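Local coordinates for Lmo2241 protein (PDB 4HAM) that probably binds DNA as a GntR-family transcription factor, through a winged helix-turn-helix domain followed by two helices, at residues 57-62 and 66-71; 39-44 and 53-58; 32-37 and 80-85; 23-28 and 124-129. All coordinates share one frame; numbering follows the deposited sequence.

Interaction 1 of 4, residues 57-62 and 66-71; sequences KAYQEL and EVIITV
The ring of Y59 is met obliquely by the methyl CD1 of I68, which rests against the root of the phenol, 3.9 Å from Y59 CG, and also lies close to Y59 CB and CD1. The two side chains cross at about a right angle, so the isoleucine presents little more than its terminal carbon. I41 and F44 of helix 41-48, I38 of strand 37-38 and T76 of strand 75-78 also touch Y59, while the buried hydroxyl is satisfied by the carbonyl oxygen of L39. The same I68 CD1 lies 3.6 Å from L62 CB, filling the step between two residues one helical turn apart. With chi1 at 67°, I68 CG1 sits between its backbone N and carbonyl carbon, a setting that sends CD1 back to the helix.

Next to this apolar patch the chain leaves the helix through a Schellman motif. E66 takes positive phi (64°), and the amide of V67 returns to L62 O at 2.8 Å with an N-H...O angle of 156°. The hydrophobic contact that commonly accompanies this motif is present too, with L62 CD2 packed 3.7 Å from V67 CB.

The contact thus turns helix 52-64 directly into strand 68-71, the first strand of the wing hairpin in this winged helix-turn-helix domain. V20 and I23 of helix 15-29 pack on L62, Y107 of the second subunit touches V67, and strand 75-78 pairs alongside strand 68-71, adding I78 to the cover over I68.

Interaction 2 of 4, residues 39-44 and 53-58; sequences LSIREF and NTVSKA
I41 and V55 meet where helices 41-48 and 52-64, the two helices of the helix-turn-helix, pack together; in GntR-family proteins the second of these is the recognition helix, which suggests the same role for 52-64.

Apolar packing carries the contact. V55 points its CG1 into the angle between I41 and F44: this methyl lies 3.7 Å from F44 CD2, approaching the ring obliquely, and 4.0 Å from I41 CG2. The I41 and V55 side chains lie alongside one another with their tips pointing opposite ways. F44 swings CG anti to its backbone N (chi1 -168°), which brings the CD2 side of the ring to the valine. I41 CD1 reaches the next residue of helix 52-64, 3.7 Å from S56 CA, and also touches S56 CB. Elsewhere I19 of helix 15-29 packs on F44, as do M4 and F5 of the N-terminal arm and N2, left from the expression tag, and A45 and V50 lie against V55.

Polar bonds act within segment 39-44, where they fix the start of helix 41-48. S40 is its N-cap and forms a capping box with E43. The amide of E43 donates to S40 OG at 3.1 Å, and the amide of S40 returns a nearly straight bond to E43 OE1 (173°, also 3.1 Å). That carboxylate oxygen is met on its anti side, with the donor 34° out of the carboxylate plane.

Interaction 3 of 4, residues 32-37 and 80-85; sequences LQEGEK and NQTDKL
E34 OE2 accepts three hydrogen bonds from the start of segment 80-85. The hydroxyl T82 OG1 donates to it at 2.8 Å along the syn lone pair. The amide T82 N also meets E34 OE2 from the syn side, at 3.1 Å but tilted out of the carboxylate plane. From above that plane, Q81 N reaches E34 OE2 at 2.9 Å. Three donors on one oxygen would be expected to favour the charged carboxylate. The other oxygen, E34 OE1, lies 3.0 Å from N80 ND2, and the two side chains run side by side in the same direction. E34 reaches segment 80-85 because its chain is extended, chi1 (178°) included. T82 is poorly ordered and E34 has a second conformer, so this surface grip may be partial. Beyond it, K84 NZ donates to Q81 OE1 at 2.9 Å, and Y107 of the second subunit bonds to both residues. E34 is the second residue of a type II beta turn from Q33 to E36, with G35 at the third position where positive phi is usual; the contact ties this turn to the linker leaving the winged helix-turn-helix domain.

Interaction 4 of 4, residues 23-28 and 124-129; sequences IKEQVV and QDIIGG
V28 CG1 and I126 CG2 touch at 3.7 Å, the apolar core of this contact, with the two side chains crossing at a slant. One turn earlier on helix 15-29, E25 reaches the backbone of the same isoleucine: its carboxylate oxygen OE2 lies 3.7 Å from I126 CA and 3.6 Å from D125 O. A chi1 of -167° carries the extended chain of E25 out opposite its backbone nitrogen. E25 OE2 also comes within 4.1 Å of D125 OD2, a pair of like charges probably eased by separate lysines. K29 forms a salt bridge with E25 and also donates to I126 O, while D125 pairs with K99 of the second subunit. The contact joins the first helix of the winged helix-turn-helix domain to the last turn of helix 112-127, part of the C-terminal helical hairpin that is consistent with a four-helix bundle shared by the two subunits. Helix 112-127 ends just beyond, where G128 takes positive phi (71°) and its amide bonds back to Q124 O. From the second subunit L103 packs on both E25 and I126, V106 covers V28, and D104 holds K24 in a salt bridge.

Overall arrangement
Interactions 1 and 2 share helix 52-64 and both contribute to the core of the winged helix-turn-helix, one toward the wing, the other toward its partner helix; Y59 passes from the first into the second. Interaction 1 is the most buried, and both rely on apolar packing, with polar bonds chiefly at helix ends. Interaction 3 is at the surface and almost wholly polar, a carboxylate gripped by loop donors. Interaction 4, partly buried, mixes a small apolar touch with two like charges, each offset by a lysine outside the contact. Interactions 3 and 4 meet where L32 follows helix 15-29, and interactions 1, 3 and 4 reach the second subunit, whereas interaction 2 does not.

Interaction 1 of 4, residues 57-62 and 66-71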
loop_
_atom_site.group_PDB
_atom_site.type_symbol
_atom_site.label_atom_id
_atom_site.label_comp_id
_atom_site.label_asym_id
_atom_site.label_seq_id
_atom_site.Cartn_x
_atom_site.Cartn_y
_atom_site.Cartn_z
ATOM N N LYS A 57 14.481 -10.148 -12.075
ATOM C CA LYS A 57 14.228 -9.166 -11.028
ATOM C C LYS A 57 13.132 -9.657 -10.068
ATOM O O LYS A 57 13.245 -9.525 -8.846
ATOM C CB LYS A 57 13.844 -7.843 -11.684
ATOM C CG LYS A 57 13.756 -6.650 -10.759
ATOM C CD LYS A 57 13.793 -5.355 -11.577
ATOM C CE LYS A 57 13.248 -4.175 -10.777
ATOM N NZ LYS A 57 13.604 -4.299 -9.338
ATOM N N ALA A 58 12.074 -10.237 -10.633
ATOM C CA ALA A 58 10.992 -10.794 -9.842
ATOM C C ALA A 58 11.457 -11.970 -8.987
ATOM O O ALA A 58 11.107 -12.068 -7.815
ATOM C CB ALA A 58 9.837 -11.240 -10.762
ATOM N N TYR A 59 12.228 -12.867 -9.582
ATOM C CA TYR A 59 12.736 -14.021 -8.832
ATOM C C TYR A 59 13.688 -13.605 -7.715
ATOM O O TYR A 59 13.707 -14.217 -6.642
ATOM C CB TYR A 59 13.433 -15.012 -9.768
ATOM C CG TYR A 59 12.491 -16.013 -10.437
ATOM C CD1 TYR A 59 12.923 -17.303 -10.721
ATOM C CD2 TYR A 59 11.188 -15.662 -10.788
ATOM C CE1 TYR A 59 12.094 -18.224 -11.332
ATOM C CE2 TYR A 59 10.340 -16.584 -11.408
ATOM C CZ TYR A 59 10.808 -17.867 -11.673
ATOM O OH TYR A 59 9.998 -18.805 -12.275
ATOM N N GLN A 60 14.509 -12.592 -7.972
ATOM C CA GLN A 60 15.382 -12.054 -6.919
ATOM C C GLN A 60 14.569 -11.507 -5.746
ATOM O O GLN A 60 14.919 -11.702 -4.575
ATOM C CB GLN A 60 16.287 -10.947 -7.463
ATOM C CG GLN A 60 17.388 -11.446 -8.360
ATOM C CD GLN A 60 18.312 -10.331 -8.823
ATOM O OE1 GLN A 60 18.380 -9.269 -8.203
ATOM N NE2 GLN A 60 19.018 -10.565 -9.926
ATOM N N GLU A 61 13.484 -10.813 -6.063
ATOM C CA GLU A 61 12.623 -10.249 -5.029
ATOM C C GLU A 61 11.869 -11.356 -4.279
ATOM O O GLU A 61 11.744 -11.313 -3.049
ATOM C CB GLU A 61 11.659 -9.220 -5.625
ATOM C CG GLU A 61 10.711 -8.592 -4.605
ATOM C CD GLU A 61 11.444 -7.859 -3.482
ATOM O OE1 GLU A 61 12.575 -7.354 -3.708
ATOM O OE2 GLU A 61 10.880 -7.783 -2.365
ATOM N N LEU A 62 11.402 -12.358 -5.017
ATOM C CA LEU A 62 10.784 -13.528 -4.397
ATOM C C LEU A 62 11.754 -14.272 -3.458
ATOM O O LEU A 62 11.357 -14.719 -2.393
ATOM C CB LEU A 62 10.247 -14.486 -5.459
ATOM C CG LEU A 62 8.939 -14.034 -6.111
ATOM C CD1 LEU A 62 8.714 -14.771 -7.422
ATOM C CD2 LEU A 62 7.790 -14.282 -5.141
ATOM N N GLU A 66 11.902 -14.680 0.702
ATOM C CA GLU A 66 11.919 -16.094 1.080
ATOM C C GLU A 66 10.679 -16.867 0.626
ATOM O O GLU A 66 10.239 -17.808 1.272
ATOM C CB GLU A 66 12.203 -16.270 2.583
ATOM C CG GLU A 66 13.502 -15.585 3.003
ATOM C CD GLU A 66 14.026 -16.051 4.352
ATOM O OE1 GLU A 66 13.283 -16.724 5.100
ATOM O OE2 GLU A 66 15.195 -15.747 4.658
ATOM N N VAL A 67 10.139 -16.478 -0.521
ATOM C CA VAL A 67 9.022 -17.198 -1.106
ATOM C C VAL A 67 9.548 -18.372 -1.921
ATOM O O VAL A 67 8.940 -19.439 -1.952
ATOM C CB VAL A 67 8.195 -16.272 -2.019
ATOM C CG1 VAL A 67 6.981 -17.010 -2.589
ATOM C CG2 VAL A 67 7.752 -15.035 -1.252
ATOM N N ILE A 68 10.674 -18.155 -2.600
ATOM C CA ILE A 68 11.309 -19.197 -3.402
ATOM C C ILE A 68 12.770 -19.367 -2.991
ATOM O O ILE A 68 13.327 -18.533 -2.275
ATOM C CB ILE A 68 11.247 -18.885 -4.921
ATOM C CG1 ILE A 68 12.109 -17.665 -5.270
ATOM C CG2 ILE A 68 9.797 -18.689 -5.392
ATOM C CD1 ILE A 68 12.113 -17.311 -6.772
ATOM N N ILE A 69 13.379 -20.457 -3.447
ATOM C CA ILE A 69 14.780 -20.751 -3.168
ATOM C C ILE A 69 15.430 -21.290 -4.442
ATOM O O ILE A 69 14.855 -22.119 -5.139
ATOM C CB ILE A 69 14.919 -21.781 -2.002
ATOM C CG1 ILE A 69 16.389 -22.073 -1.697
ATOM C CG2 ILE A 69 14.156 -23.073 -2.306
ATOM C CD1 ILE A 69 17.110 -20.928 -1.023
ATOM N N THR A 70 16.630 -20.813 -4.752
ATOM C CA THR A 70 17.335 -21.279 -5.938
ATOM C C THR A 70 18.498 -22.182 -5.547
ATOM O O THR A 70 19.321 -21.823 -4.708
ATOM C CB THR A 70 17.853 -20.100 -6.797
ATOM O OG1 THR A 70 16.738 -19.348 -7.287
ATOM C CG2 THR A 70 18.664 -20.606 -7.984
ATOM N N VAL A 71 18.554 -23.362 -6.152
ATOM C CA VAL A 71 19.620 -24.307 -5.872
ATOM C C VAL A 71 20.422 -24.491 -7.150
ATOM O O VAL A 71 19.907 -25.013 -8.142
ATOM C CB VAL A 71 19.066 -25.662 -5.400
ATOM C CG1 VAL A 71 20.219 -26.619 -5.081
ATOM C CG2 VAL A 71 18.175 -25.465 -4.181
#

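Interaction 2 of 4, residues 39-44 and 53-58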
loop_
_atom_site.group_PDB
_atom_site.type_symbol
_atom_site.label_atom_id
_atom_site.label_comp_id
_atom_site.label_asym_id
_atom_site.label_seq_id
_atom_site.Cartn_x
_atom_site.Cartn_y
_atom_site.Cartn_z
ATOM N N LEU A 39 9.238 -22.802 -12.913
ATOM C CA LEU A 39 9.984 -22.578 -14.137
ATOM C C LEU A 39 11.255 -21.798 -13.883
ATOM O O LEU A 39 11.304 -20.926 -13.013
ATOM C CB LEU A 39 9.129 -21.814 -15.146
ATOM C CG LEU A 39 7.908 -22.542 -15.688
ATOM C CD1 LEU A 39 7.208 -21.638 -16.692
ATOM C CD2 LEU A 39 8.313 -23.870 -16.329
ATOM N N SER A 40 12.289 -22.102 -14.654
ATOM C CA SER A 40 13.502 -21.335 -14.564
ATOM C C SER A 40 13.192 -19.947 -15.104
ATOM O O SER A 40 12.177 -19.749 -15.782
ATOM C CB SER A 40 14.603 -21.979 -15.402
ATOM O OG SER A 40 14.305 -21.835 -16.787
ATOM N N ILE A 41 14.069 -18.995 -14.806
ATOM C CA ILE A 41 13.914 -17.632 -15.294
ATOM C C ILE A 41 13.715 -17.610 -16.803
ATOM O O ILE A 41 12.789 -16.979 -17.287
ATOM C CB ILE A 41 15.120 -16.762 -14.908
ATOM C CG1 ILE A 41 15.122 -16.531 -13.398
ATOM C CG2 ILE A 41 15.082 -15.437 -15.650
ATOM C CD1 ILE A 41 16.333 -15.772 -12.918
ATOM N N ARG A 42 14.561 -18.321 -17.542
ATOM C CA ARG A 42 14.458 -18.293 -19.005
ATOM C C ARG A 42 13.211 -18.977 -19.553
ATOM O O ARG A 42 12.584 -18.462 -20.484
ATOM C CB ARG A 42 15.711 -18.840 -19.677
ATOM C CG ARG A 42 16.883 -17.878 -19.623
ATOM C CD ARG A 42 18.177 -18.528 -20.083
ATOM N NE ARG A 42 19.291 -17.598 -19.978
ATOM C CZ ARG A 42 20.417 -17.837 -19.317
ATOM N NH1 ARG A 42 20.597 -18.995 -18.694
ATOM N NH2 ARG A 42 21.371 -16.915 -19.287
ATOM N N GLU A 43 12.855 -20.119 -18.972
ATOM C CA GLU A 43 11.648 -20.852 -19.364
ATOM C C GLU A 43 10.425 -19.984 -19.119
ATOM O O GLU A 43 9.515 -19.912 -19.944
ATOM C CB GLU A 43 11.518 -22.165 -18.566
ATOM C CG GLU A 43 12.502 -23.253 -18.962
ATOM C CD GLU A 43 12.589 -24.400 -17.942
ATOM O OE1 GLU A 43 12.082 -24.274 -16.796
ATOM O OE2 GLU A 43 13.185 -25.443 -18.285
ATOM N N PHE A 44 10.410 -19.315 -17.975
ATOM C CA PHE A 44 9.257 -18.518 -17.588
ATOM C C PHE A 44 9.143 -17.289 -18.505
ATOM O O PHE A 44 8.057 -16.990 -19.004
ATOM C CB PHE A 44 9.382 -18.110 -16.126
ATOM C CG PHE A 44 8.132 -17.530 -15.535
ATOM C CD1 PHE A 44 6.890 -17.778 -16.089
ATOM C CD2 PHE A 44 8.202 -16.739 -14.409
ATOM C CE1 PHE A 44 5.735 -17.232 -15.522
ATOM C CE2 PHE A 44 7.056 -16.189 -13.847
ATOM C CZ PHE A 44 5.828 -16.434 -14.403
ATOM N N ASN A 53 15.247 -10.299 -18.113
ATOM C CA ASN A 53 15.768 -9.470 -17.019
ATOM C C ASN A 53 14.666 -9.030 -16.031
ATOM O O ASN A 53 14.908 -8.876 -14.828
ATOM C CB ASN A 53 16.540 -8.275 -17.571
ATOM C CG ASN A 53 17.698 -8.696 -18.476
ATOM O OD1 ASN A 53 18.725 -9.175 -18.001
ATOM N ND2 ASN A 53 17.527 -8.524 -19.789
ATOM N N THR A 54 13.449 -8.849 -16.539
ATOM C CA THR A 54 12.299 -8.561 -15.679
ATOM C C THR A 54 11.933 -9.760 -14.810
ATOM O O THR A 54 11.648 -9.626 -13.616
ATOM C CB THR A 54 11.083 -8.129 -16.528
ATOM O OG1 THR A 54 11.430 -6.951 -17.256
ATOM C CG2 THR A 54 9.871 -7.834 -15.655
ATOM N N VAL A 55 11.944 -10.948 -15.403
ATOM C CA VAL A 55 11.673 -12.159 -14.634
ATOM C C VAL A 55 12.770 -12.423 -13.591
ATOM O O VAL A 55 12.489 -12.864 -12.487
ATOM C CB VAL A 55 11.516 -13.378 -15.566
ATOM C CG1 VAL A 55 11.287 -14.653 -14.755
ATOM C CG2 VAL A 55 10.364 -13.136 -16.545
ATOM N N SER A 56 14.011 -12.132 -13.949
ATOM C CA SER A 56 15.116 -12.287 -13.015
ATOM C C SER A 56 14.931 -11.367 -11.808
ATOM O O SER A 56 15.159 -11.757 -10.659
ATOM C CB SER A 56 16.439 -11.995 -13.716
ATOM O OG SER A 56 17.508 -11.989 -12.789
ATOM N N LYS A 57 14.481 -10.148 -12.075
ATOM C CA LYS A 57 14.228 -9.166 -11.028
ATOM C C LYS A 57 13.132 -9.657 -10.068
ATOM O O LYS A 57 13.245 -9.525 -8.846
ATOM C CB LYS A 57 13.844 -7.843 -11.684
ATOM C CG LYS A 57 13.756 -6.650 -10.759
ATOM C CD LYS A 57 13.793 -5.355 -11.577
ATOM C CE LYS A 57 13.248 -4.175 -10.777
ATOM N NZ LYS A 57 13.604 -4.299 -9.338
ATOM N N ALA A 58 12.074 -10.237 -10.633
ATOM C CA ALA A 58 10.992 -10.794 -9.842
ATOM C C ALA A 58 11.457 -11.970 -8.987
ATOM O O ALA A 58 11.107 -12.068 -7.815
ATOM C CB ALA A 58 9.837 -11.240 -10.762
#

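Interaction 3 of 4, residues 32-37 and 80-85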
loop_
_atom_site.group_PDB
_atom_site.type_symbol
_atom_site.label_atom_id
_atom_site.label_comp_id
_atom_site.label_asym_id
_atom_site.label_seq_id
_atom_site.Cartn_x
_atom_site.Cartn_y
_atom_site.Cartn_z
ATOM N N LEU A 32 0.658 -23.478 -5.707
ATOM C CA LEU A 32 2.080 -23.790 -5.538
ATOM C C LEU A 32 2.315 -24.265 -4.100
ATOM O O LEU A 32 1.846 -23.644 -3.143
ATOM C CB LEU A 32 2.942 -22.569 -5.858
ATOM C CG LEU A 32 3.021 -22.172 -7.334
ATOM C CD1 LEU A 32 3.671 -20.783 -7.511
ATOM C CD2 LEU A 32 3.801 -23.234 -8.095
ATOM N N GLN A 33 3.026 -25.378 -3.951
ATOM C CA GLN A 33 3.248 -25.977 -2.638
ATOM C C GLN A 33 4.727 -25.900 -2.284
ATOM O O GLN A 33 5.561 -25.839 -3.171
ATOM C CB GLN A 33 2.838 -27.448 -2.668
ATOM C CG GLN A 33 1.363 -27.689 -2.942
ATOM C CD GLN A 33 1.027 -29.166 -2.996
ATOM O OE1 GLN A 33 1.506 -29.896 -3.872
ATOM N NE2 GLN A 33 0.212 -29.621 -2.048
ATOM N N GLU A 34 5.031 -25.928 -0.989
ATOM C CA GLU A 34 6.408 -25.972 -0.509
ATOM C C GLU A 34 7.174 -27.058 -1.258
ATOM O O GLU A 34 6.661 -28.163 -1.449
ATOM C CB GLU A 34 6.436 -26.239 1.005
ATOM C CG GLU A 34 7.835 -26.345 1.608
ATOM C CD GLU A 34 7.825 -26.541 3.122
ATOM O OE1 GLU A 34 8.827 -27.066 3.665
ATOM O OE2 GLU A 34 6.824 -26.165 3.771
ATOM N N GLY A 35 8.375 -26.733 -1.728
ATOM C CA GLY A 35 9.215 -27.731 -2.373
ATOM C C GLY A 35 8.934 -27.893 -3.858
ATOM O O GLY A 35 9.690 -28.554 -4.562
ATOM N N GLU A 36 7.847 -27.300 -4.348
ATOM C CA GLU A 36 7.504 -27.475 -5.754
ATOM C C GLU A 36 8.495 -26.756 -6.680
ATOM O O GLU A 36 8.888 -25.625 -6.423
ATOM C CB GLU A 36 6.077 -26.987 -6.015
ATOM C CG GLU A 36 5.624 -27.111 -7.439
ATOM C CD GLU A 36 4.118 -26.941 -7.572
ATOM O OE1 GLU A 36 3.425 -26.864 -6.533
ATOM O OE2 GLU A 36 3.626 -26.877 -8.714
ATOM N N LYS A 37 8.902 -27.419 -7.754
ATOM C CA LYS A 37 9.842 -26.809 -8.691
ATOM C C LYS A 37 9.072 -25.900 -9.638
ATOM O O LYS A 37 8.089 -26.333 -10.230
ATOM C CB LYS A 37 10.567 -27.896 -9.491
ATOM C CG LYS A 37 11.578 -27.364 -10.502
ATOM C CD LYS A 37 12.395 -28.505 -11.121
ATOM C CE LYS A 37 13.437 -27.968 -12.088
ATOM N NZ LYS A 37 14.385 -29.019 -12.554
ATOM N N ASN A 80 10.391 -23.178 2.118
ATOM C CA ASN A 80 9.667 -23.665 3.282
ATOM C C ASN A 80 8.530 -22.739 3.688
ATOM O O ASN A 80 8.698 -21.520 3.759
ATOM C CB ASN A 80 10.618 -23.913 4.461
ATOM C CG ASN A 80 9.878 -24.214 5.749
ATOM O OD1 ASN A 80 9.412 -23.304 6.434
ATOM N ND2 ASN A 80 9.765 -25.498 6.087
ATOM N N GLN A 81 7.364 -23.333 3.925
ATOM C CA GLN A 81 6.154 -22.576 4.219
ATOM C C GLN A 81 5.574 -22.995 5.563
ATOM O O GLN A 81 4.853 -22.231 6.202
ATOM C CB GLN A 81 5.104 -22.795 3.118
ATOM C CG GLN A 81 5.504 -22.268 1.740
ATOM C CD GLN A 81 5.648 -20.763 1.722
ATOM O OE1 GLN A 81 4.866 -20.046 2.353
ATOM N NE2 GLN A 81 6.652 -20.274 1.011
ATOM N N THR A 82 5.895 -24.213 5.985
ATOM C CA THR A 82 5.295 -24.801 7.180
ATOM C C THR A 82 5.655 -24.073 8.473
ATOM O O THR A 82 4.783 -23.512 9.136
ATOM C CB THR A 82 5.645 -26.299 7.322
ATOM O OG1 THR A 82 6.828 -26.592 6.567
ATOM C CG2 THR A 82 4.501 -27.166 6.817
ATOM N N ASP A 83 6.935 -24.080 8.831
ATOM C CA ASP A 83 7.356 -23.515 10.111
ATOM C C ASP A 83 8.202 -22.254 9.950
ATOM O O ASP A 83 9.054 -21.956 10.788
ATOM C CB ASP A 83 8.110 -24.563 10.937
ATOM C CG ASP A 83 7.315 -25.846 11.125
ATOM O OD1 ASP A 83 6.386 -25.855 11.961
ATOM O OD2 ASP A 83 7.624 -26.846 10.440
ATOM N N LYS A 84 7.956 -21.511 8.877
ATOM C CA LYS A 84 8.699 -20.287 8.613
ATOM C C LYS A 84 8.316 -19.198 9.604
ATOM O O LYS A 84 7.149 -19.060 9.974
ATOM C CB LYS A 84 8.431 -19.806 7.189
ATOM C CG LYS A 84 6.956 -19.686 6.873
ATOM C CD LYS A 84 6.711 -18.905 5.603
ATOM C CE LYS A 84 5.227 -18.674 5.420
ATOM N NZ LYS A 84 4.934 -17.840 4.230
ATOM N N LEU A 85 9.308 -18.432 10.043
ATOM C CA LEU A 85 9.059 -17.264 10.879
ATOM C C LEU A 85 9.001 -16.025 9.998
ATOM O O LEU A 85 9.999 -15.648 9.381
ATOM C CB LEU A 85 10.152 -17.110 11.937
ATOM C CG LEU A 85 9.824 -17.613 13.343
ATOM C CD1 LEU A 85 11.060 -17.566 14.230
ATOM C CD2 LEU A 85 8.693 -16.791 13.951
#

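Interaction 4 of 4, residues 23-28 and 124-129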
loop_
_atom_site.group_PDB
_atom_site.type_symbol
_atom_site.label_atom_id
_atom_site.label_comp_id
_atom_site.label_asym_id
_atom_site.label_seq_id
_atom_site.Cartn_x
_atom_site.Cartn_y
_atom_site.Cartn_z
ATOM N N ILE A 23 2.921 -15.006 -7.939
ATOM C CA ILE A 23 3.566 -16.190 -7.385
ATOM C C ILE A 23 3.222 -16.348 -5.906
ATOM O O ILE A 23 2.867 -17.442 -5.458
ATOM C CB ILE A 23 5.086 -16.164 -7.585
ATOM C CG1 ILE A 23 5.427 -16.248 -9.069
ATOM C CG2 ILE A 23 5.745 -17.324 -6.818
ATOM C CD1 ILE A 23 4.853 -17.455 -9.728
ATOM N N LYS A 24 3.318 -15.251 -5.160
ATOM C CA LYS A 24 2.951 -15.246 -3.745
ATOM C C LYS A 24 1.499 -15.704 -3.530
ATOM O O LYS A 24 1.214 -16.531 -2.658
ATOM C CB LYS A 24 3.147 -13.836 -3.168
ATOM C CG LYS A 24 2.995 -13.751 -1.663
ATOM C CD LYS A 24 3.114 -12.316 -1.135
ATOM C CE LYS A 24 4.519 -11.745 -1.306
ATOM N NZ LYS A 24 4.679 -10.400 -0.662
ATOM N N GLU A 25 0.588 -15.155 -4.327
ATOM C CA GLU A 25 -0.839 -15.494 -4.246
ATOM C C GLU A 25 -1.083 -16.967 -4.568
ATOM O O GLU A 25 -1.917 -17.623 -3.949
ATOM C CB GLU A 25 -1.660 -14.609 -5.204
ATOM C CG GLU A 25 -3.170 -14.672 -4.947
ATOM C CD GLU A 25 -3.978 -13.929 -6.004
ATOM O OE1 GLU A 25 -3.370 -13.244 -6.859
ATOM O OE2 GLU A 25 -5.218 -14.021 -5.967
ATOM N N GLN A 26 -0.358 -17.489 -5.546
ATOM C CA GLN A 26 -0.492 -18.909 -5.884
ATOM C C GLN A 26 -0.001 -19.817 -4.763
ATOM O O GLN A 26 -0.541 -20.905 -4.558
ATOM C CB GLN A 26 0.234 -19.229 -7.180
ATOM C CG GLN A 26 -0.495 -18.717 -8.398
ATOM C CD GLN A 26 0.212 -19.064 -9.668
ATOM O OE1 GLN A 26 1.174 -19.838 -9.666
ATOM N NE2 GLN A 26 -0.246 -18.491 -10.768
ATOM N N VAL A 27 1.021 -19.374 -4.036
ATOM C CA VAL A 27 1.444 -20.097 -2.850
ATOM C C VAL A 27 0.337 -20.046 -1.808
ATOM O O VAL A 27 -0.021 -21.077 -1.234
ATOM C CB VAL A 27 2.770 -19.552 -2.256
ATOM C CG1 VAL A 27 3.061 -20.201 -0.914
ATOM C CG2 VAL A 27 3.913 -19.774 -3.225
ATOM N N VAL A 28 -0.227 -18.862 -1.579
ATOM C CA VAL A 28 -1.336 -18.740 -0.630
ATOM C C VAL A 28 -2.505 -19.663 -0.982
ATOM O O VAL A 28 -3.087 -20.293 -0.104
ATOM C CB VAL A 28 -1.829 -17.283 -0.506
ATOM C CG1 VAL A 28 -3.160 -17.226 0.239
ATOM C CG2 VAL A 28 -0.767 -16.430 0.196
ATOM N N GLN A 124 -11.077 -13.290 0.281
ATOM C CA GLN A 124 -11.682 -14.454 -0.367
ATOM C C GLN A 124 -11.115 -14.687 -1.766
ATOM O O GLN A 124 -10.931 -15.835 -2.184
ATOM C CB GLN A 124 -13.214 -14.321 -0.443
ATOM C CG GLN A 124 -13.917 -14.318 0.918
ATOM C CD GLN A 124 -13.838 -15.663 1.607
ATOM O OE1 GLN A 124 -12.935 -15.909 2.405
ATOM N NE2 GLN A 124 -14.776 -16.551 1.286
ATOM N N ASP A 125 -10.836 -13.604 -2.484
ATOM C CA ASP A 125 -10.301 -13.712 -3.838
ATOM C C ASP A 125 -8.864 -14.245 -3.806
ATOM O O ASP A 125 -8.440 -14.984 -4.692
ATOM C CB ASP A 125 -10.352 -12.357 -4.539
ATOM C CG ASP A 125 -9.817 -12.412 -5.956
ATOM O OD1 ASP A 125 -10.526 -12.912 -6.852
ATOM O OD2 ASP A 125 -8.686 -11.939 -6.176
ATOM N N ILE A 126 -8.125 -13.869 -2.772
ATOM C CA ILE A 126 -6.754 -14.330 -2.601
ATOM C C ILE A 126 -6.710 -15.810 -2.234
ATOM O O ILE A 126 -5.973 -16.584 -2.845
ATOM C CB ILE A 126 -6.038 -13.455 -1.551
ATOM C CG1 ILE A 126 -5.714 -12.101 -2.172
ATOM C CG2 ILE A 126 -4.773 -14.139 -1.020
ATOM C CD1 ILE A 126 -5.505 -10.983 -1.161
ATOM N N ILE A 127 -7.530 -16.207 -1.266
ATOM C CA ILE A 127 -7.592 -17.602 -0.828
ATOM C C ILE A 127 -8.095 -18.521 -1.931
ATOM O O ILE A 127 -7.676 -19.676 -2.046
ATOM C CB ILE A 127 -8.440 -17.742 0.456
ATOM C CG1 ILE A 127 -7.746 -17.000 1.597
ATOM C CG2 ILE A 127 -8.663 -19.195 0.812
ATOM C CD1 ILE A 127 -8.628 -16.760 2.817
ATOM N N GLY A 128 -8.982 -18.004 -2.770
ATOM C CA GLY A 128 -9.411 -18.745 -3.938
ATOM C C GLY A 128 -10.292 -19.946 -3.638
ATOM O O GLY A 128 -11.036 -19.966 -2.664
ATOM N N GLY A 129 -10.203 -20.958 -4.488
ATOM C CA GLY A 129 -10.957 -22.178 -4.290
ATOM C C GLY A 129 -10.160 -23.214 -3.518
ATOM O O GLY A 129 -9.692 -22.960 -2.412
#